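Local coordinates for protein succinylglutamate desuccinylase (Chromobacterium violaceum, PDB 1YW4) that probably hydrolyses N-succinylglutamate to succinate and glutamate, using one zinc ion per subunit, in the last step of arginine degradation by the AST pathway, at residues T283-G288 against E306-P311; E186-H191 against L255-A260. All blocks are in the same frame, centred on the assembly; numbering follows the deposited sequence.

Interaction 1 of 2, residues T283-G288 against E306-P311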
ATOM      1  N   THR A 283      -4.203 -16.024  -6.711  1.00 21.40           N
ATOM      2  CA  THR A 283      -3.541 -16.257  -7.990  1.00 23.16           C
ATOM      3  C   THR A 283      -3.022 -14.916  -8.504  1.00 22.43           C
ATOM      4  O   THR A 283      -3.780 -13.952  -8.602  1.00 22.69           O
ATOM      5  CB  THR A 283      -4.506 -16.844  -9.035  1.00 23.78           C
ATOM      6  OG1 THR A 283      -4.847 -18.187  -8.671  1.00 22.44           O
ATOM      7  CG2 THR A 283      -3.864 -16.845 -10.413  1.00 22.21           C
ATOM      8  N   LEU A 284      -1.731 -14.868  -8.827  1.00 22.73           N
ATOM      9  CA  LEU A 284      -1.077 -13.659  -9.324  1.00 23.34           C
ATOM     10  C   LEU A 284      -1.588 -13.236 -10.704  1.00 23.89           C
ATOM     11  O   LEU A 284      -1.696 -14.059 -11.615  1.00 24.72           O
ATOM     12  CB  LEU A 284       0.441 -13.878  -9.401  1.00 24.23           C
ATOM     13  CG  LEU A 284       1.319 -12.685  -9.808  1.00 25.55           C
ATOM     14  CD1 LEU A 284       1.581 -11.807  -8.585  1.00 25.86           C
ATOM     15  CD2 LEU A 284       2.658 -13.185 -10.381  1.00 27.62           C
ATOM     16  N   LEU A 285      -1.900 -11.950 -10.850  1.00 23.32           N
ATOM     17  CA  LEU A 285      -2.386 -11.414 -12.118  1.00 25.48           C
ATOM     18  C   LEU A 285      -1.258 -10.653 -12.822  1.00 26.30           C
ATOM     19  O   LEU A 285      -0.859  -9.580 -12.392  1.00 25.46           O
ATOM     20  CB  LEU A 285      -3.574 -10.478 -11.879  1.00 24.49           C
ATOM     21  CG  LEU A 285      -4.942 -11.057 -11.474  1.00 26.94           C
ATOM     22  CD1 LEU A 285      -4.893 -12.578 -11.315  1.00 27.61           C
ATOM     23  CD2 LEU A 285      -5.377 -10.393 -10.188  1.00 23.88           C
ATOM     24  N   PRO A 286      -0.737 -11.201 -13.928  1.00 29.62           N
ATOM     25  CA  PRO A 286       0.353 -10.538 -14.656  1.00 31.47           C
ATOM     26  C   PRO A 286      -0.006  -9.175 -15.228  1.00 33.45           C
ATOM     27  O   PRO A 286      -1.175  -8.872 -15.461  1.00 34.41           O
ATOM     28  CB  PRO A 286       0.709 -11.555 -15.737  1.00 32.03           C
ATOM     29  CG  PRO A 286      -0.609 -12.213 -16.023  1.00 31.66           C
ATOM     30  CD  PRO A 286      -1.176 -12.421 -14.632  1.00 29.45           C
ATOM     31  N   ASP A 287       1.011  -8.345 -15.443  1.00 36.18           N
ATOM     32  CA  ASP A 287       0.793  -7.017 -15.999  1.00 37.46           C
ATOM     33  C   ASP A 287       0.262  -7.171 -17.419  1.00 37.57           C
ATOM     34  O   ASP A 287       0.931  -7.738 -18.282  1.00 37.33           O
ATOM     35  CB  ASP A 287       2.101  -6.225 -16.011  1.00 38.90           C
ATOM     36  CG  ASP A 287       1.932  -4.834 -16.584  1.00 40.38           C
ATOM     37  OD1 ASP A 287       1.186  -4.028 -15.986  1.00 40.16           O
ATOM     38  OD2 ASP A 287       2.543  -4.546 -17.635  1.00 41.79           O
ATOM     39  N   GLY A 288      -0.947  -6.666 -17.646  1.00 38.52           N
ATOM     40  CA  GLY A 288      -1.577  -6.765 -18.951  1.00 40.35           C
ATOM     41  C   GLY A 288      -3.071  -7.011 -18.826  1.00 41.78           C
ATOM     42  O   GLY A 288      -3.881  -6.116 -19.091  1.00 42.85           O
ATOM     43  N   GLU A 306      -0.755  -7.659  -8.318  1.00 32.29           N
ATOM     44  CA  GLU A 306      -2.096  -7.983  -7.862  1.00 32.36           C
ATOM     45  C   GLU A 306      -2.420  -9.478  -7.942  1.00 30.57           C
ATOM     46  O   GLU A 306      -1.803 -10.223  -8.698  1.00 29.94           O
ATOM     47  CB  GLU A 306      -3.134  -7.187  -8.659  1.00 33.26           C
ATOM     48  CG  GLU A 306      -2.585  -5.978  -9.396  1.00 35.86           C
ATOM     49  CD  GLU A 306      -2.170  -6.319 -10.819  1.00 37.05           C
ATOM     50  OE1 GLU A 306      -1.092  -6.939 -11.014  1.00 34.12           O
ATOM     51  OE2 GLU A 306      -2.946  -5.979 -11.743  1.00 38.07           O
ATOM     52  N   ARG A 307      -3.384  -9.909  -7.134  1.00 27.35           N
ATOM     53  CA  ARG A 307      -3.807 -11.302  -7.108  1.00 27.16           C
ATOM     54  C   ARG A 307      -5.323 -11.321  -6.948  1.00 24.91           C
ATOM     55  O   ARG A 307      -5.908 -10.394  -6.389  1.00 25.59           O
ATOM     56  CB  ARG A 307      -3.150 -12.043  -5.936  1.00 25.63           C
ATOM     57  CG  ARG A 307      -1.624 -12.046  -5.956  1.00 25.43           C
ATOM     58  CD  ARG A 307      -1.065 -12.588  -4.648  1.00 26.19           C
ATOM     59  NE  ARG A 307       0.394 -12.705  -4.670  1.00 25.70           N
ATOM     60  CZ  ARG A 307       1.060 -13.748  -5.152  1.00 27.40           C
ATOM     61  NH1 ARG A 307       0.399 -14.785  -5.654  1.00 24.76           N
ATOM     62  NH2 ARG A 307       2.390 -13.751  -5.136  1.00 27.39           N
ATOM     63  N   ILE A 308      -5.955 -12.374  -7.444  1.00 23.34           N
ATOM     64  CA  ILE A 308      -7.401 -12.500  -7.351  1.00 22.02           C
ATOM     65  C   ILE A 308      -7.726 -13.245  -6.056  1.00 22.41           C
ATOM     66  O   ILE A 308      -6.999 -14.155  -5.650  1.00 21.79           O
ATOM     67  CB  ILE A 308      -7.957 -13.274  -8.584  1.00 21.43           C
ATOM     68  CG1 ILE A 308      -9.483 -13.152  -8.667  1.00 20.99           C
ATOM     69  CG2 ILE A 308      -7.551 -14.728  -8.496  1.00 22.85           C
ATOM     70  CD1 ILE A 308      -9.988 -11.716  -8.744  1.00 17.68           C
ATOM     71  N   LEU A 309      -8.805 -12.852  -5.397  1.00 21.81           N
ATOM     72  CA  LEU A 309      -9.186 -13.507  -4.155  1.00 23.02           C
ATOM     73  C   LEU A 309     -10.700 -13.681  -4.098  1.00 23.26           C
ATOM     74  O   LEU A 309     -11.448 -12.768  -4.439  1.00 22.74           O
ATOM     75  CB  LEU A 309      -8.695 -12.681  -2.964  1.00 22.53           C
ATOM     76  CG  LEU A 309      -8.933 -13.264  -1.570  1.00 23.97           C
ATOM     77  CD1 LEU A 309      -8.260 -14.631  -1.456  1.00 24.70           C
ATOM     78  CD2 LEU A 309      -8.372 -12.313  -0.516  1.00 24.53           C
ATOM     79  N   PHE A 310     -11.136 -14.869  -3.688  1.00 24.05           N
ATOM     80  CA  PHE A 310     -12.556 -15.195  -3.571  1.00 26.07           C
ATOM     81  C   PHE A 310     -13.384 -14.907  -4.827  1.00 28.11           C
ATOM     82  O   PHE A 310     -14.429 -14.266  -4.758  1.00 27.49           O
ATOM     83  CB  PHE A 310     -13.154 -14.448  -2.377  1.00 25.77           C
ATOM     84  CG  PHE A 310     -12.450 -14.729  -1.084  1.00 24.74           C
ATOM     85  CD1 PHE A 310     -12.265 -13.721  -0.145  1.00 27.57           C
ATOM     86  CD2 PHE A 310     -11.965 -16.003  -0.807  1.00 26.26           C
ATOM     87  CE1 PHE A 310     -11.598 -13.975   1.053  1.00 27.12           C
ATOM     88  CE2 PHE A 310     -11.299 -16.271   0.383  1.00 26.78           C
ATOM     89  CZ  PHE A 310     -11.113 -15.252   1.318  1.00 28.12           C
ATOM     90  N   PRO A 311     -12.932 -15.389  -5.994  1.00 30.22           N
ATOM     91  CA  PRO A 311     -13.678 -15.153  -7.236  1.00 33.03           C
ATOM     92  C   PRO A 311     -15.035 -15.868  -7.238  1.00 36.21           C
ATOM     93  O   PRO A 311     -15.131 -17.025  -6.832  1.00 35.71           O
ATOM     94  CB  PRO A 311     -12.740 -15.706  -8.303  1.00 31.88           C
ATOM     95  CG  PRO A 311     -12.104 -16.863  -7.594  1.00 31.25           C
ATOM     96  CD  PRO A 311     -11.767 -16.257  -6.240  1.00 29.81           C
TER

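Interaction 2 of 2, residues E186-H191 against L255-A260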
ATOM      1  N   GLU A 186       0.964 -18.919   5.635  1.00 23.03           N
ATOM      2  CA  GLU A 186       1.900 -18.492   4.605  1.00 24.41           C
ATOM      3  C   GLU A 186       1.597 -17.101   4.063  1.00 23.85           C
ATOM      4  O   GLU A 186       2.351 -16.573   3.247  1.00 22.49           O
ATOM      5  CB  GLU A 186       1.889 -19.503   3.452  1.00 28.21           C
ATOM      6  CG  GLU A 186       2.017 -20.953   3.902  1.00 32.18           C
ATOM      7  CD  GLU A 186       1.882 -21.939   2.756  1.00 35.34           C
ATOM      8  OE1 GLU A 186       1.760 -23.153   3.026  1.00 38.88           O
ATOM      9  OE2 GLU A 186       1.902 -21.506   1.584  1.00 36.61           O
ATOM     10  N   ALA A 187       0.494 -16.511   4.515  1.00 22.70           N
ATOM     11  CA  ALA A 187       0.095 -15.183   4.065  1.00 22.43           C
ATOM     12  C   ALA A 187      -1.013 -14.615   4.940  1.00 21.67           C
ATOM     13  O   ALA A 187      -1.788 -15.364   5.539  1.00 19.81           O
ATOM     14  CB  ALA A 187      -0.369 -15.244   2.613  1.00 22.70           C
ATOM     15  N   VAL A 188      -1.085 -13.289   5.010  1.00 21.05           N
ATOM     16  CA  VAL A 188      -2.106 -12.626   5.812  1.00 19.19           C
ATOM     17  C   VAL A 188      -2.805 -11.519   5.026  1.00 20.11           C
ATOM     18  O   VAL A 188      -2.157 -10.683   4.397  1.00 17.99           O
ATOM     19  CB  VAL A 188      -1.506 -12.002   7.094  1.00 18.16           C
ATOM     20  CG1 VAL A 188      -2.623 -11.425   7.959  1.00 20.76           C
ATOM     21  CG2 VAL A 188      -0.724 -13.041   7.865  1.00 17.98           C
ATOM     22  N   LEU A 189      -4.132 -11.543   5.038  1.00 19.77           N
ATOM     23  CA  LEU A 189      -4.918 -10.516   4.367  1.00 20.86           C
ATOM     24  C   LEU A 189      -5.363  -9.549   5.466  1.00 21.52           C
ATOM     25  O   LEU A 189      -5.953  -9.968   6.461  1.00 18.29           O
ATOM     26  CB  LEU A 189      -6.148 -11.127   3.685  1.00 20.26           C
ATOM     27  CG  LEU A 189      -7.162 -10.131   3.112  1.00 20.44           C
ATOM     28  CD1 LEU A 189      -6.559  -9.418   1.905  1.00 22.07           C
ATOM     29  CD2 LEU A 189      -8.434 -10.867   2.697  1.00 22.01           C
ATOM     30  N   LEU A 190      -5.059  -8.268   5.293  1.00 23.58           N
ATOM     31  CA  LEU A 190      -5.434  -7.247   6.268  1.00 25.95           C
ATOM     32  C   LEU A 190      -6.688  -6.537   5.762  1.00 28.37           C
ATOM     33  O   LEU A 190      -6.663  -5.896   4.708  1.00 27.15           O
ATOM     34  CB  LEU A 190      -4.301  -6.230   6.422  1.00 27.74           C
ATOM     35  CG  LEU A 190      -2.858  -6.763   6.440  1.00 28.12           C
ATOM     36  CD1 LEU A 190      -1.887  -5.586   6.313  1.00 28.82           C
ATOM     37  CD2 LEU A 190      -2.592  -7.549   7.713  1.00 28.95           C
ATOM     38  N   HIS A 191      -7.783  -6.664   6.507  1.00 30.77           N
ATOM     39  CA  HIS A 191      -9.044  -6.027   6.131  1.00 32.27           C
ATOM     40  C   HIS A 191      -8.952  -4.518   6.317  1.00 33.17           C
ATOM     41  O   HIS A 191      -8.466  -4.039   7.339  1.00 33.30           O
ATOM     42  CB  HIS A 191     -10.193  -6.588   6.970  1.00 31.25           C
ATOM     43  CG  HIS A 191     -10.891  -7.751   6.335  1.00 33.58           C
ATOM     44  ND1 HIS A 191     -11.845  -8.496   6.993  1.00 34.17           N
ATOM     45  CD2 HIS A 191     -10.795  -8.279   5.091  1.00 33.37           C
ATOM     46  CE1 HIS A 191     -12.308  -9.432   6.184  1.00 34.48           C
ATOM     47  NE2 HIS A 191     -11.688  -9.322   5.023  1.00 34.50           N
ATOM     48  N   LEU A 255       6.604 -13.472   5.422  1.00 35.01           N
ATOM     49  CA  LEU A 255       5.148 -13.507   5.529  1.00 31.04           C
ATOM     50  C   LEU A 255       4.522 -12.387   4.709  1.00 27.93           C
ATOM     51  O   LEU A 255       4.370 -11.268   5.182  1.00 28.83           O
ATOM     52  CB  LEU A 255       4.716 -13.373   6.993  1.00 29.36           C
ATOM     53  CG  LEU A 255       3.222 -13.507   7.312  1.00 30.40           C
ATOM     54  CD1 LEU A 255       2.746 -14.919   7.000  1.00 30.04           C
ATOM     55  CD2 LEU A 255       2.991 -13.191   8.778  1.00 28.94           C
ATOM     56  N   PRO A 256       4.159 -12.677   3.458  1.00 25.40           N
ATOM     57  CA  PRO A 256       3.548 -11.639   2.620  1.00 24.34           C
ATOM     58  C   PRO A 256       2.168 -11.197   3.122  1.00 23.83           C
ATOM     59  O   PRO A 256       1.338 -12.020   3.509  1.00 20.04           O
ATOM     60  CB  PRO A 256       3.499 -12.292   1.234  1.00 23.65           C
ATOM     61  CG  PRO A 256       3.420 -13.761   1.536  1.00 23.87           C
ATOM     62  CD  PRO A 256       4.354 -13.932   2.710  1.00 24.05           C
ATOM     63  N   LEU A 257       1.940  -9.887   3.121  1.00 22.58           N
ATOM     64  CA  LEU A 257       0.672  -9.323   3.561  1.00 21.92           C
ATOM     65  C   LEU A 257      -0.034  -8.708   2.356  1.00 22.89           C
ATOM     66  O   LEU A 257       0.618  -8.252   1.411  1.00 23.21           O
ATOM     67  CB  LEU A 257       0.908  -8.239   4.615  1.00 22.88           C
ATOM     68  CG  LEU A 257       1.794  -8.594   5.815  1.00 21.16           C
ATOM     69  CD1 LEU A 257       2.032  -7.329   6.631  1.00 20.65           C
ATOM     70  CD2 LEU A 257       1.145  -9.667   6.685  1.00 20.07           C
ATOM     71  N   PHE A 258      -1.361  -8.687   2.396  1.00 20.18           N
ATOM     72  CA  PHE A 258      -2.149  -8.130   1.307  1.00 21.17           C
ATOM     73  C   PHE A 258      -3.362  -7.356   1.815  1.00 21.14           C
ATOM     74  O   PHE A 258      -3.795  -7.524   2.951  1.00 21.91           O
ATOM     75  CB  PHE A 258      -2.636  -9.244   0.369  1.00 19.52           C
ATOM     76  CG  PHE A 258      -1.527 -10.072  -0.236  1.00 19.76           C
ATOM     77  CD1 PHE A 258      -0.985 -11.158   0.451  1.00 21.55           C
ATOM     78  CD2 PHE A 258      -1.018  -9.756  -1.493  1.00 20.27           C
ATOM     79  CE1 PHE A 258       0.053 -11.924  -0.107  1.00 21.71           C
ATOM     80  CE2 PHE A 258       0.018 -10.512  -2.063  1.00 21.59           C
ATOM     81  CZ  PHE A 258       0.551 -11.596  -1.366  1.00 19.08           C
ATOM     82  N   ARG A 259      -3.901  -6.499   0.959  1.00 22.09           N
ATOM     83  CA  ARG A 259      -5.089  -5.733   1.286  1.00 21.51           C
ATOM     84  C   ARG A 259      -5.887  -5.628  -0.004  1.00 22.23           C
ATOM     85  O   ARG A 259      -5.335  -5.750  -1.105  1.00 20.91           O
ATOM     86  CB  ARG A 259      -4.722  -4.336   1.800  1.00 23.10           C
ATOM     87  CG  ARG A 259      -4.126  -3.426   0.740  1.00 21.51           C
ATOM     88  CD  ARG A 259      -3.758  -2.069   1.308  1.00 23.68           C
ATOM     89  NE  ARG A 259      -3.343  -1.147   0.253  1.00 22.58           N
ATOM     90  CZ  ARG A 259      -2.806   0.050   0.474  1.00 23.84           C
ATOM     91  NH1 ARG A 259      -2.613   0.472   1.717  1.00 23.55           N
ATOM     92  NH2 ARG A 259      -2.464   0.824  -0.549  1.00 20.33           N
ATOM     93  N   ALA A 260      -7.188  -5.416   0.128  1.00 22.69           N
ATOM     94  CA  ALA A 260      -8.040  -5.284  -1.042  1.00 24.27           C
ATOM     95  C   ALA A 260      -7.651  -4.013  -1.787  1.00 26.62           C
ATOM     96  O   ALA A 260      -7.376  -2.984  -1.172  1.00 26.12           O
ATOM     97  CB  ALA A 260      -9.496  -5.215  -0.619  1.00 20.87           C
TER

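Interaction 1 of 2, residues T283-G288 against E306-P311
Leu285 and Ile308 lie on the tightly packed side of this short antiparallel pairing. CD2 of Leu285 presses on the backbone where Arg307 joins Ile308, 3.4 Å from Ile308 N, while its CD1 meets Ile308 CB at 4.2 Å; a branched leucine can fill both places at once. Two backbone bonds fix the register: Leu285 N donates almost straight to Glu306 O (2.8 Å, 174° at the hydrogen), and Ile308 N donates to Thr283 O (2.9 Å). Between them Leu284 and Arg307 form a non-hydrogen-bonded pair, their CA atoms 4.2 Å apart. Ile308 CG2, wedged between its own backbone N and carbonyl carbon, touches Thr283 CB at 3.7 Å, and Thr283 OG1 is bonded to Glu280 O. Glu306 bends at chi2 (92°), bringing CD toward Leu285; OE1 stands 3.0 Å from Leu285 O, two acceptors with no hydrogen bond between them, which may raise the carboxylate's proton affinity. Its bonds from OE1 to Gly303 N and OE2 to Thr302 OG1 are weak.

The looser side belongs to Leu284, which is exposed. Its CG is anti to the backbone N (chi1 -176°), and CD1 sits over the centre of one face of the Arg307 guanidinium, 3.9 Å above the plane. The flat group offers a broad surface to the methyl while NH1 bonds Phe282 O. Beyond it, Pro286 turns away and the chain leaves the pairing.

Within the AstE/AspA hybrid domain, 283-284 lines one side of strand 307-309; strand 320-328 bonds to the other through Arg307 and Leu309, and strand 257-265 packs against Glu306, Arg307 and Ile308.

Interaction 2 of 2, residues E186-H191 against L255-A260
Val188 with Leu257 and Leu189 with Phe258 form parallel bridges, the short strand axes approaching to 4.6 Å at 31°, with Val188 N bonded to Pro256 O, Phe258 N to Val188 O (2.9 Å) and Leu190 N to Phe258 O (2.8 Å). On the face of Val188 and Leu257, CD2 of Leu257 comes up to Val188 CB at 3.6 Å. Val188 has CG1 anti to its backbone N (chi1 -175°), leaving CG2 beside that N to meet Leu255 CD2 at 3.8 Å, the two side chains crossing obliquely. A compact beta-branched valine suits a spot gripped by two leucines.

The pairing joins the M14-like, zinc-dependent catalytic domain, which holds 187-190, to the AstE/AspA barrel-sandwich hybrid domain, which holds 257-260, by backbone hydrogen bonds.

On the opposite face, Leu189 CD1 lies 3.5 Å from Phe258 O, and the small Ala187 places CB at the edge of the Phe258 ring, 4.3 Å from CE1. Pro256 has its ring CD, in place of an amide hydrogen, facing Glu186 O at 3.4 Å, so no hydrogen bond forms there. Arg259 reaches off with an extended chain, its NE in a salt bridge with Glu326 OE1 of the same chain and its NH2 in one with Glu326 OE1 of the second subunit.

How the interactions relate
Interactions 1 and 2 have centres 14 Å apart and are joined through strand 320-328, which lies between strands 257-265 and 307-309. They also touch directly: Arg307 NE of interaction 1 comes within 3.4 Å of Phe258 CE2 of interaction 2, and Leu309 CD2 packs 3.5 Å from Leu189 CD2. Interaction 1 is internal to the hybrid domain and lies away from the zinc site and the predicted active-site residue. Interaction 2 ties that domain to the catalytic one and is the nearer to the chemistry: the Leu189 side chain is about 9 Å from that of Glu214, the predicted active-site residue, and about 13 Å from the zinc held by His56, Glu59 and His149.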